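Local atomic coordinates of predicted ATPase involved in replication control, Cdc46/Mcm family (Methanopyrus kandleri AV19, PDB entry 3F8T), a protein that probably binds ATP and single-stranded DNA and may unwind DNA as a helicase of the MCM family. Residues 44-49 with 83-88; 68-71 with 76-79; 79-84 with 96-101. The protein carries 2 engineered substitutions. All coordinates share one frame; numbering follows the deposited sequence.

Contact 1: 44-49 with 83-88; sequences RSLARV and ELVRTV. Engineered in segment 44-49: Ala47 (natural residue Arg).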
loop_
_atom_site.group_PDB
_atom_site.type_symbol
_atom_site.label_atom_id
_atom_site.label_comp_id
_atom_site.label_asym_id
_atom_site.label_seq_id
_atom_site.Cartn_x
_atom_site.Cartn_y
_atom_site.Cartn_z
ATOM N N ARG A 44 -16.377 14.352 31.390
ATOM C CA ARG A 44 -16.972 13.017 31.185
ATOM C C ARG A 44 -15.960 11.893 31.359
ATOM O O ARG A 44 -16.239 10.908 32.057
ATOM C CB ARG A 44 -17.651 12.891 29.814
ATOM C CG ARG A 44 -18.810 13.858 29.547
ATOM C CD ARG A 44 -19.644 14.194 30.792
ATOM N NE ARG A 44 -20.695 13.211 31.071
ATOM C CZ ARG A 44 -20.769 12.460 32.171
ATOM N NH1 ARG A 44 -19.852 12.557 33.132
ATOM N NH2 ARG A 44 -21.772 11.606 32.312
ATOM N N SER A 45 -14.788 12.047 30.736
ATOM C CA SER A 45 -13.723 11.055 30.852
ATOM C C SER A 45 -13.119 11.020 32.249
ATOM O O SER A 45 -12.769 9.950 32.734
ATOM C CB SER A 45 -12.636 11.240 29.784
ATOM O OG SER A 45 -11.950 12.477 29.915
ATOM N N LEU A 46 -13.015 12.178 32.905
ATOM C CA LEU A 46 -12.498 12.222 34.274
ATOM C C LEU A 46 -13.371 11.390 35.205
ATOM O O LEU A 46 -12.861 10.725 36.109
ATOM C CB LEU A 46 -12.367 13.658 34.797
ATOM C CG LEU A 46 -11.478 13.815 36.040
ATOM C CD1 LEU A 46 -10.083 13.216 35.823
ATOM C CD2 LEU A 46 -11.368 15.271 36.448
ATOM N N ALA A 47 -14.679 11.415 34.961
ATOM C CA ALA A 47 -15.647 10.644 35.741
ATOM C C ALA A 47 -15.534 9.138 35.486
ATOM O O ALA A 47 -15.925 8.327 36.333
ATOM C CB ALA A 47 -17.068 11.128 35.449
ATOM N N ARG A 48 -14.987 8.778 34.327
ATOM C CA ARG A 48 -14.890 7.389 33.873
ATOM C C ARG A 48 -13.500 6.776 34.095
ATOM O O ARG A 48 -13.204 5.719 33.541
ATOM C CB ARG A 48 -15.237 7.318 32.374
ATOM C CG ARG A 48 -16.704 7.544 32.016
ATOM C CD ARG A 48 -17.463 6.224 31.932
ATOM N NE ARG A 48 -17.074 5.432 30.763
ATOM C CZ ARG A 48 -17.115 4.104 30.701
ATOM N NH1 ARG A 48 -17.516 3.395 31.747
ATOM N NH2 ARG A 48 -16.742 3.478 29.595
ATOM N N VAL A 49 -12.652 7.431 34.891
ATOM C CA VAL A 49 -11.224 7.063 34.983
ATOM C C VAL A 49 -10.936 5.733 35.671
ATOM O O VAL A 49 -9.892 5.120 35.425
ATOM C CB VAL A 49 -10.351 8.146 35.668
ATOM C CG1 VAL A 49 -10.157 9.321 34.754
ATOM C CG2 VAL A 49 -10.928 8.563 37.029
ATOM N N GLU A 83 -1.246 14.789 36.321
ATOM C CA GLU A 83 -1.247 15.146 37.744
ATOM C C GLU A 83 -2.667 15.381 38.281
ATOM O O GLU A 83 -3.028 14.866 39.339
ATOM C CB GLU A 83 -0.318 16.349 38.002
ATOM C CG GLU A 83 -0.264 16.845 39.446
ATOM C CD GLU A 83 0.083 15.757 40.460
ATOM O OE1 GLU A 83 0.805 14.790 40.115
ATOM O OE2 GLU A 83 -0.370 15.879 41.613
ATOM N N LEU A 84 -3.470 16.147 37.547
ATOM C CA LEU A 84 -4.891 16.315 37.878
ATOM C C LEU A 84 -5.627 14.982 38.007
ATOM O O LEU A 84 -6.396 14.791 38.945
ATOM C CB LEU A 84 -5.604 17.185 36.838
ATOM C CG LEU A 84 -5.424 18.704 36.851
ATOM C CD1 LEU A 84 -6.112 19.302 35.639
ATOM C CD2 LEU A 84 -5.940 19.341 38.132
ATOM N N VAL A 85 -5.411 14.063 37.068
ATOM C CA VAL A 85 -6.094 12.765 37.138
ATOM C C VAL A 85 -5.532 11.874 38.254
ATOM O O VAL A 85 -6.256 11.041 38.802
ATOM C CB VAL A 85 -6.166 12.013 35.768
ATOM C CG1 VAL A 85 -6.427 12.987 34.627
ATOM C CG2 VAL A 85 -4.917 11.201 35.503
ATOM N N ARG A 86 -4.252 12.065 38.585
ATOM C CA ARG A 86 -3.586 11.326 39.665
ATOM C C ARG A 86 -4.229 11.657 41.006
ATOM O O ARG A 86 -4.363 10.790 41.864
ATOM C CB ARG A 86 -2.081 11.636 39.706
ATOM C CG ARG A 86 -1.253 10.669 40.551
ATOM C CD ARG A 86 0.190 11.126 40.712
ATOM N NE ARG A 86 0.999 10.867 39.517
ATOM C CZ ARG A 86 2.333 10.864 39.489
ATOM N NH1 ARG A 86 3.037 11.110 40.592
ATOM N NH2 ARG A 86 2.969 10.617 38.350
ATOM N N THR A 87 -4.631 12.916 41.168
ATOM C CA THR A 87 -5.360 13.369 42.351
ATOM C C THR A 87 -6.706 12.647 42.490
ATOM O O THR A 87 -7.075 12.218 43.581
ATOM C CB THR A 87 -5.581 14.894 42.308
ATOM O OG1 THR A 87 -4.353 15.544 41.963
ATOM C CG2 THR A 87 -6.049 15.414 43.653
ATOM N N VAL A 88 -7.425 12.505 41.379
ATOM C CA VAL A 88 -8.739 11.846 41.367
ATOM C C VAL A 88 -8.604 10.321 41.476
ATOM O O VAL A 88 -9.435 9.663 42.105
ATOM C CB VAL A 88 -9.573 12.242 40.105
ATOM C CG1 VAL A 88 -10.940 11.562 40.098
ATOM C CG2 VAL A 88 -9.741 13.755 40.028
#
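No ring, amide or guanidinium face enters the meeting of Leu46 and Val49 with Val85 and Val88; what touches is a set of branched aliphatic side chains. A chi1 of -163°, which sets CG anti to the backbone N, brings the two methyls of Leu46 within touch of helix 74-88, where CD1 lies 3.9 Å from CG1 of Val85 and CD2 4.2 Å from CG2 of Val88. Leucine suits the place because it branches one carbon further out than valine and can serve two residues three positions apart on the facing helix. Val49 adds its CG2 at 4.3 Å from CG1 of Val88, so that both methyls of Val88 are used. Short, beta-branched valines fit where the backbones come close. Val55 of strand 55-58 also touches Leu46, Val49 and Val85, so segments 44-49 and 83-88 both rest on the small parallel sheet of the N-terminal domain.

Within helix 74-88 and outside the touching set, the carbonyl of Glu83 takes Thr87 N and Thr87 OG1 from opposite faces of its plane. Across the segments the contact is purely apolar: dispersion and the removal of methyl groups from water hold it, fit of shape replaces directional bonding, and Val88 marks its solvent-exposed margin.

Contact 2: 68-71 with 76-79; sequences SWIA and LVEP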
loop_
_atom_site.group_PDB
_atom_site.type_symbol
_atom_site.label_atom_id
_atom_site.label_comp_id
_atom_site.label_asym_id
_atom_site.label_seq_id
_atom_site.Cartn_x
_atom_site.Cartn_y
_atom_site.Cartn_z
ATOM N N SER A 68 -4.472 25.722 19.659
ATOM C CA SER A 68 -3.173 25.843 19.028
ATOM C C SER A 68 -2.040 25.951 20.055
ATOM O O SER A 68 -1.022 25.270 19.928
ATOM C CB SER A 68 -3.183 27.064 18.111
ATOM O OG SER A 68 -1.973 27.137 17.398
ATOM N N TRP A 69 -2.219 26.792 21.071
ATOM C CA TRP A 69 -1.203 26.988 22.115
ATOM C C TRP A 69 -0.947 25.672 22.848
ATOM O O TRP A 69 0.198 25.324 23.164
ATOM C CB TRP A 69 -1.678 28.044 23.119
ATOM C CG TRP A 69 -0.599 28.473 24.089
ATOM C CD1 TRP A 69 0.262 29.531 23.942
ATOM C CD2 TRP A 69 -0.270 27.856 25.335
ATOM N NE1 TRP A 69 1.108 29.612 25.031
ATOM C CE2 TRP A 69 0.804 28.597 25.901
ATOM C CE3 TRP A 69 -0.784 26.760 26.043
ATOM C CZ2 TRP A 69 1.383 28.258 27.130
ATOM C CZ3 TRP A 69 -0.215 26.424 27.266
ATOM C CH2 TRP A 69 0.862 27.179 27.803
ATOM N N ILE A 70 -2.031 24.952 23.131
ATOM C CA ILE A 70 -1.939 23.693 23.858
ATOM C C ILE A 70 -1.146 22.664 23.053
ATOM O O ILE A 70 -0.251 22.013 23.597
ATOM C CB ILE A 70 -3.339 23.158 24.264
ATOM C CG1 ILE A 70 -3.938 24.046 25.361
ATOM C CG2 ILE A 70 -3.236 21.714 24.762
ATOM C CD1 ILE A 70 -5.401 23.737 25.701
ATOM N N ALA A 71 -1.452 22.552 21.760
ATOM C CA ALA A 71 -0.733 21.628 20.877
ATOM C C ALA A 71 0.745 22.003 20.834
ATOM O O ALA A 71 1.605 21.143 20.985
ATOM C CB ALA A 71 -1.341 21.619 19.473
ATOM N N LEU A 76 4.252 20.444 28.258
ATOM C CA LEU A 76 3.879 21.062 29.546
ATOM C C LEU A 76 2.494 20.661 30.037
ATOM O O LEU A 76 2.296 20.429 31.229
ATOM C CB LEU A 76 3.901 22.594 29.438
ATOM C CG LEU A 76 5.205 23.290 29.066
ATOM C CD1 LEU A 76 4.975 24.793 29.025
ATOM C CD2 LEU A 76 6.295 22.932 30.067
ATOM N N VAL A 77 1.542 20.599 29.105
ATOM C CA VAL A 77 0.130 20.340 29.433
ATOM C C VAL A 77 -0.122 18.892 29.824
ATOM O O VAL A 77 -0.767 18.615 30.834
ATOM C CB VAL A 77 -0.788 20.770 28.279
ATOM C CG1 VAL A 77 -2.271 20.388 28.552
ATOM C CG2 VAL A 77 -0.628 22.264 28.041
ATOM N N GLU A 78 0.403 17.965 29.034
ATOM C CA GLU A 78 0.165 16.550 29.292
ATOM C C GLU A 78 0.509 16.088 30.734
ATOM O O GLU A 78 -0.307 15.429 31.356
ATOM C CB GLU A 78 0.847 15.693 28.212
ATOM C CG GLU A 78 0.342 14.260 28.128
ATOM C CD GLU A 78 1.139 13.320 29.002
ATOM O OE1 GLU A 78 2.114 13.782 29.630
ATOM O OE2 GLU A 78 0.793 12.117 29.065
ATOM N N PRO A 79 1.730 16.385 31.256
ATOM C CA PRO A 79 1.969 15.983 32.660
ATOM C C PRO A 79 1.099 16.711 33.689
ATOM O O PRO A 79 0.803 16.143 34.758
ATOM C CB PRO A 79 3.456 16.306 32.880
ATOM C CG PRO A 79 3.789 17.296 31.861
ATOM C CD PRO A 79 2.936 16.978 30.658
#
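Val77 spreads its two methyls over two residues of the preceding helix. CG1 stands 4.1 Å from CG2 of Ile70, the two side chains crossing at about a right angle, while CG2 approaches the six-membered part of the Trp69 indole obliquely, 4.3 Å from CZ3. This division follows from the torsion of Val77: CG1 is anti to the backbone N (chi1 175°) and CG2 lies beside that N, so one branch serves each neighbour. Trp69 can take part because its chi1 of -170° lets the six-membered ring reach Val77.

Helices 64-72 and 74-88 are consecutive helices of the N-terminal domain of the MCM family, joined by a tight turn at His73, whose ring stacks on Trp69 and whose ND1 is hydrogen-bonded to Trp69 O. A beta-branched pair such as Ile70 and Val77 suits the inside of such a turn because it is compact. Both residues are buried, and Ile36 of helix 30-37 touches each, while Val32 of the same helix packs against Trp69. One turn after Leu76, helix 74-88 is kinked at Pro79, whose ring nitrogen has no hydrogen to give to the turn before; Glu78, next to it, is a buried residue.

Contact 3: 79-84 with 96-101; sequences PALREL and VRFRGL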
loop_
_atom_site.group_PDB
_atom_site.type_symbol
_atom_site.label_atom_id
_atom_site.label_comp_id
_atom_site.label_asym_id
_atom_site.label_seq_id
_atom_site.Cartn_x
_atom_site.Cartn_y
_atom_site.Cartn_z
ATOM N N PRO A 79 1.730 16.385 31.256
ATOM C CA PRO A 79 1.969 15.983 32.660
ATOM C C PRO A 79 1.099 16.711 33.689
ATOM O O PRO A 79 0.803 16.143 34.758
ATOM C CB PRO A 79 3.456 16.306 32.880
ATOM C CG PRO A 79 3.789 17.296 31.861
ATOM C CD PRO A 79 2.936 16.978 30.658
ATOM N N ALA A 80 0.692 17.946 33.386
ATOM C CA ALA A 80 -0.232 18.683 34.273
ATOM C C ALA A 80 -1.560 17.945 34.374
ATOM O O ALA A 80 -2.103 17.752 35.464
ATOM C CB ALA A 80 -0.461 20.095 33.762
ATOM N N LEU A 81 -2.077 17.535 33.219
ATOM C CA LEU A 81 -3.311 16.759 33.154
ATOM C C LEU A 81 -3.157 15.417 33.856
ATOM O O LEU A 81 -4.014 15.034 34.634
ATOM C CB LEU A 81 -3.773 16.603 31.696
ATOM C CG LEU A 81 -4.085 17.921 30.974
ATOM C CD1 LEU A 81 -4.623 17.680 29.565
ATOM C CD2 LEU A 81 -5.070 18.782 31.792
ATOM N N ARG A 82 -2.052 14.711 33.612
ATOM C CA ARG A 82 -1.793 13.467 34.345
ATOM C C ARG A 82 -1.839 13.683 35.866
ATOM O O ARG A 82 -2.415 12.871 36.606
ATOM C CB ARG A 82 -0.458 12.842 33.926
ATOM C CG ARG A 82 -0.540 12.031 32.625
ATOM C CD ARG A 82 0.655 11.093 32.440
ATOM N NE ARG A 82 1.745 11.756 31.729
ATOM C CZ ARG A 82 2.827 12.276 32.308
ATOM N NH1 ARG A 82 3.761 12.869 31.565
ATOM N NH2 ARG A 82 2.989 12.197 33.626
ATOM N N GLU A 83 -1.246 14.789 36.321
ATOM C CA GLU A 83 -1.247 15.146 37.744
ATOM C C GLU A 83 -2.667 15.381 38.281
ATOM O O GLU A 83 -3.028 14.866 39.339
ATOM C CB GLU A 83 -0.318 16.349 38.002
ATOM C CG GLU A 83 -0.264 16.845 39.446
ATOM C CD GLU A 83 0.083 15.757 40.460
ATOM O OE1 GLU A 83 0.805 14.790 40.115
ATOM O OE2 GLU A 83 -0.370 15.879 41.613
ATOM N N LEU A 84 -3.470 16.147 37.547
ATOM C CA LEU A 84 -4.891 16.315 37.878
ATOM C C LEU A 84 -5.627 14.982 38.007
ATOM O O LEU A 84 -6.396 14.791 38.945
ATOM C CB LEU A 84 -5.604 17.185 36.838
ATOM C CG LEU A 84 -5.424 18.704 36.851
ATOM C CD1 LEU A 84 -6.112 19.302 35.639
ATOM C CD2 LEU A 84 -5.940 19.341 38.132
ATOM N N VAL A 96 -3.584 10.218 29.368
ATOM C CA VAL A 96 -4.218 11.380 28.767
ATOM C C VAL A 96 -4.170 11.251 27.251
ATOM O O VAL A 96 -3.152 10.855 26.675
ATOM C CB VAL A 96 -3.541 12.706 29.239
ATOM C CG1 VAL A 96 -4.011 13.893 28.406
ATOM C CG2 VAL A 96 -3.831 12.951 30.722
ATOM N N ARG A 97 -5.291 11.563 26.610
ATOM C CA ARG A 97 -5.371 11.540 25.163
ATOM C C ARG A 97 -5.860 12.898 24.688
ATOM O O ARG A 97 -6.625 13.575 25.387
ATOM C CB ARG A 97 -6.326 10.440 24.690
ATOM C CG ARG A 97 -5.904 9.002 25.066
ATOM C CD ARG A 97 -4.648 8.528 24.315
ATOM N NE ARG A 97 -4.310 7.139 24.627
ATOM C CZ ARG A 97 -3.304 6.758 25.414
ATOM N NH1 ARG A 97 -2.505 7.654 25.978
ATOM N NH2 ARG A 97 -3.087 5.463 25.630
ATOM N N PHE A 98 -5.414 13.293 23.508
ATOM C CA PHE A 98 -5.903 14.507 22.893
ATOM C C PHE A 98 -6.630 14.143 21.605
ATOM O O PHE A 98 -6.188 13.267 20.851
ATOM C CB PHE A 98 -4.756 15.480 22.600
ATOM C CG PHE A 98 -3.959 15.888 23.816
ATOM C CD1 PHE A 98 -2.889 15.107 24.262
ATOM C CD2 PHE A 98 -4.253 17.074 24.492
ATOM C CE1 PHE A 98 -2.131 15.490 25.383
ATOM C CE2 PHE A 98 -3.500 17.470 25.612
ATOM C CZ PHE A 98 -2.444 16.672 26.057
ATOM N N ARG A 99 -7.745 14.824 21.362
ATOM C CA ARG A 99 -8.484 14.684 20.116
ATOM C C ARG A 99 -8.607 16.061 19.487
ATOM O O ARG A 99 -8.467 17.087 20.174
ATOM C CB ARG A 99 -9.880 14.093 20.375
ATOM C CG ARG A 99 -9.896 12.818 21.234
ATOM C CD ARG A 99 -9.310 11.610 20.489
ATOM N NE ARG A 99 -8.749 10.588 21.383
ATOM C CZ ARG A 99 -9.436 9.583 21.935
ATOM N NH1 ARG A 99 -10.737 9.445 21.708
ATOM N NH2 ARG A 99 -8.817 8.711 22.731
ATOM N N GLY A 100 -8.856 16.080 18.181
ATOM C CA GLY A 100 -9.179 17.315 17.483
ATOM C C GLY A 100 -8.019 18.268 17.326
ATOM O O GLY A 100 -8.174 19.473 17.529
ATOM N N LEU A 101 -6.853 17.732 16.962
ATOM C CA LEU A 101 -5.686 18.546 16.613
ATOM C C LEU A 101 -6.024 19.575 15.550
ATOM O O LEU A 101 -6.642 19.223 14.547
ATOM C CB LEU A 101 -4.545 17.663 16.077
ATOM C CG LEU A 101 -3.635 16.942 17.067
ATOM C CD1 LEU A 101 -4.437 16.004 17.965
ATOM C CD2 LEU A 101 -2.549 16.164 16.308
#
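Leu81 and Val96 bring a helix down onto a strand, as the connecting helix does in a beta-alpha-beta crossover: strand 96-99 pairs in parallel with strand 55-58, and helices 64-72 and 74-88 lie between them in the chain. The axes of the two short segments come within 9.2 Å, their directions 126° apart. CB of Leu81 sits 3.8 Å from Val96 CG2, and the two side chains cross at about a right angle. Further out, Leu81 CD1 reaches both Val96 CG1, at 4.0 Å, and Phe98 CE2, at 4.1 Å, meeting the phenyl ring obliquely. Valine favours the extended backbone and keeps its methyls close in, whereas phenylalanine is long enough to come in from further along. Of the Arg82 side chain, the hydrocarbon part touches Val96, CG lying 3.9 Å from CG2.

In the next shell, Leu33 and Ile36 of helix 30-37 pack on Leu81, and Leu57 and Leu118 on Phe98, closing an apolar core. The Arg82 chain bends at chi3 (-90°) and turns back along its helix to Glu78, where NH1 makes a salt bridge with OE1; Pro79 CA lies 3.7 Å above the guanidinium plane, displaced from its centre.

How the contacts relate
From the N terminus, the chain passes through 44-49, forms strand 55-58 and helix 64-72, turns into helix 74-88 and ends this course on strand 96-99. Contact 1 closes the widest loop, joining 44-49 to 83-88; contact 2, across the turn between two helices, is nested within it. Contact 3 starts on Pro79, where contact 2 ends, shares Glu83 and Leu84 with contact 1, and closes the loop between helix 74-88 and strand 96-99. Helix 74-88 is common to all three. Contacts 2 and 3 have centres about 8 Å apart and meet directly, Glu78 CG lying 3.9 Å from Phe98 CE1, whereas the centres of contacts 1 and 2 are about 17 Å apart.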